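Local coordinates for N-terminal acetyltransferase B complex subunit MDM20 (Candida albicans, PDB 5K04) that serves as the non-catalytic subunit of the NatB N-terminal acetyltransferase complex, wrapping around and probably positioning the catalytic subunit NAT3, at the interface of chains A and B. Numbering follows the deposited sequence. Chains: chain A, Uncharacterized protein; chain B, N-terminal acetyltransferase B complex subunit NAT3.

The interface of chains A and B. Residues chain A 438-439, 471, 475; chain B 26-28.
B:Asn28 reaches between A:Arg438 and A:Glu475, and its primary amide uses both ends: the carbonyl oxygen faces the guanidinium, the NH2 the carboxylate. From CB outward, the side chain of B:Asn28 meets MDM20 at each step. B:Asn28 CB packs against the carboxylate of A:Glu475, 4.0 Å from A:Glu475 CD. CG stands anti to the backbone carbonyl carbon and beside the backbone N (chi1 -73°), which carries the amide out between A:Arg438 and A:Glu475. CG then splits. B:Asn28 OD1 accepts a nearly straight hydrogen bond from A:Arg438 NH2 at 2.9 Å; OD1 lies nearly in the plane of the guanidinium, while the NH2 donor is tilted from the carbonyl plane of the amide, and the two flat groups are turned 29° apart. A weak second bond to OD1 comes from NH1. On the other branch, B:Asn28 ND2 gives a nearly straight bond to A:Glu475 OE2 at 3.0 Å, meeting that oxygen on its syn side. With a donor and an acceptor facing it from opposite ends, the amide has its flip state fixed. Two methyl groups come up to B:Asn28 ND2, A:Met439 CE at 3.8 Å and A:Thr471 CG2 at 4.0 Å.

A:Arg438 also grips the backbone of the same loop. Its chain bends at chi3 (-61°), turning the guanidinium so that NH1 meets the main-chain carbonyl oxygen of B:Asn26 on a lone pair, in the carbonyl plane; the modelled separation is very short. A:Met439 CG lies 3.4 Å above one face of the A:Arg438 guanidinium, toward the rim, and backs the group while its edge faces the B:Asn26–B:Asn28 backbone. In return, B:Asn26 ND2 makes a weak bond to the carbonyl oxygen of A:Arg438.

This polar patch of the MDM20–NAT3 interface ties the NAT3 loop just ahead of helix 29-38 to an MDM20 loop and to helix 456-485, and so likely contributes to holding the catalytic subunit in register within its MDM20 cradle.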
ATOM      1  N   ARG A 438       6.417  -5.973   7.184  1.00 43.51           N
ATOM      2  CA  ARG A 438       5.304  -6.785   7.638  1.00 48.56           C
ATOM      3  C   ARG A 438       4.008  -6.093   7.248  1.00 41.84           C
ATOM      4  O   ARG A 438       3.963  -4.875   7.047  1.00 22.50           O
ATOM      5  CB  ARG A 438       5.365  -7.035   9.153  1.00 51.69           C
ATOM      6  CG  ARG A 438       5.038  -5.823   9.992  1.00 50.27           C
ATOM      7  CD  ARG A 438       5.041  -6.152  11.478  1.00 54.46           C
ATOM      8  NE  ARG A 438       4.054  -7.167  11.824  1.00 59.36           N
ATOM      9  CZ  ARG A 438       2.786  -6.919  12.146  1.00 66.19           C
ATOM     10  NH1 ARG A 438       2.330  -5.673  12.170  1.00 74.51           N
ATOM     11  NH2 ARG A 438       1.970  -7.928  12.437  1.00 61.16           N
ATOM     12  N   MET A 439       2.957  -6.901   7.110  1.00 40.52           N
ATOM     13  CA  MET A 439       1.599  -6.414   6.871  1.00 39.13           C
ATOM     14  C   MET A 439       1.590  -5.495   5.642  1.00 40.82           C
ATOM     15  O   MET A 439       2.084  -5.892   4.579  1.00 29.70           O
ATOM     16  CB  MET A 439       1.080  -5.815   8.183  1.00 41.89           C
ATOM     17  CG  MET A 439       0.643  -6.938   9.208  1.00 37.88           C
ATOM     18  SD  MET A 439      -0.613  -7.990   8.459  1.00 23.99           S
ATOM     19  CE  MET A 439      -0.502  -9.415   9.494  1.00 38.43           C
ATOM     20  N   THR A 471      -5.507 -11.610   6.134  1.00 52.16           N
ATOM     21  CA  THR A 471      -5.737 -10.908   7.394  1.00 51.25           C
ATOM     22  C   THR A 471      -6.234  -9.477   7.163  1.00 41.08           C
ATOM     23  O   THR A 471      -7.180  -9.020   7.817  1.00 30.96           O
ATOM     24  CB  THR A 471      -4.434 -10.921   8.195  1.00 47.30           C
ATOM     25  OG1 THR A 471      -4.145 -12.270   8.585  1.00 42.31           O
ATOM     26  CG2 THR A 471      -4.518 -10.019   9.431  1.00 51.40           C
ATOM     27  N   GLU A 475      -9.666  -7.680   8.321  1.00 46.78           N
ATOM     28  CA  GLU A 475      -9.567  -6.565   9.255  1.00 46.40           C
ATOM     29  C   GLU A 475     -10.223  -5.300   8.691  1.00 42.33           C
ATOM     30  O   GLU A 475     -10.938  -4.593   9.414  1.00 25.97           O
ATOM     31  CB  GLU A 475      -8.100  -6.327   9.631  1.00 41.72           C
ATOM     32  CG  GLU A 475      -7.521  -7.429  10.544  1.00 40.46           C
ATOM     33  CD  GLU A 475      -6.053  -7.201  10.964  1.00 42.52           C
ATOM     34  OE1 GLU A 475      -5.326  -6.423  10.298  1.00 34.08           O
ATOM     35  OE2 GLU A 475      -5.640  -7.803  11.978  1.00 34.53           O
TER
ATOM     36  N   ASN B  26       5.362  -1.459  12.129  1.00 48.27           N
ATOM     37  CA  ASN B  26       4.249  -1.319  11.202  1.00 47.54           C
ATOM     38  C   ASN B  26       3.176  -2.292  11.657  1.00 46.36           C
ATOM     39  O   ASN B  26       3.340  -3.512  11.543  1.00 34.84           O
ATOM     40  CB  ASN B  26       4.652  -1.545   9.749  1.00 54.20           C
ATOM     41  CG  ASN B  26       3.519  -1.190   8.793  1.00 61.56           C
ATOM     42  OD1 ASN B  26       3.331  -0.028   8.450  1.00 50.78           O
ATOM     43  ND2 ASN B  26       2.732  -2.191   8.397  1.00 65.30           N
ATOM     44  N   PHE B  27       2.097  -1.741  12.204  1.00 51.24           N
ATOM     45  CA  PHE B  27       1.071  -2.524  12.867  1.00 38.67           C
ATOM     46  C   PHE B  27       0.114  -3.138  11.851  1.00 32.28           C
ATOM     47  O   PHE B  27       0.139  -2.836  10.653  1.00 22.36           O
ATOM     48  CB  PHE B  27       0.290  -1.655  13.865  1.00 40.60           C
ATOM     49  CG  PHE B  27       1.150  -1.012  14.921  1.00 40.70           C
ATOM     50  CD1 PHE B  27       1.837  -1.788  15.849  1.00 45.89           C
ATOM     51  CD2 PHE B  27       1.260   0.365  14.994  1.00 38.75           C
ATOM     52  CE1 PHE B  27       2.634  -1.203  16.827  1.00 46.48           C
ATOM     53  CE2 PHE B  27       2.062   0.963  15.957  1.00 47.09           C
ATOM     54  CZ  PHE B  27       2.745   0.179  16.882  1.00 49.51           C
ATOM     55  N   ASN B  28      -0.749  -4.015  12.363  1.00 40.12           N
ATOM     56  CA  ASN B  28      -1.859  -4.527  11.579  1.00 40.10           C
ATOM     57  C   ASN B  28      -2.790  -3.393  11.165  1.00 33.31           C
ATOM     58  O   ASN B  28      -2.947  -2.384  11.865  1.00 22.56           O
ATOM     59  CB  ASN B  28      -2.646  -5.571  12.379  1.00 48.68           C
ATOM     60  CG  ASN B  28      -1.907  -6.892  12.512  1.00 49.62           C
ATOM     61  OD1 ASN B  28      -0.714  -6.921  12.800  1.00 45.10           O
ATOM     62  ND2 ASN B  28      -2.624  -7.998  12.297  1.00 53.20           N
TER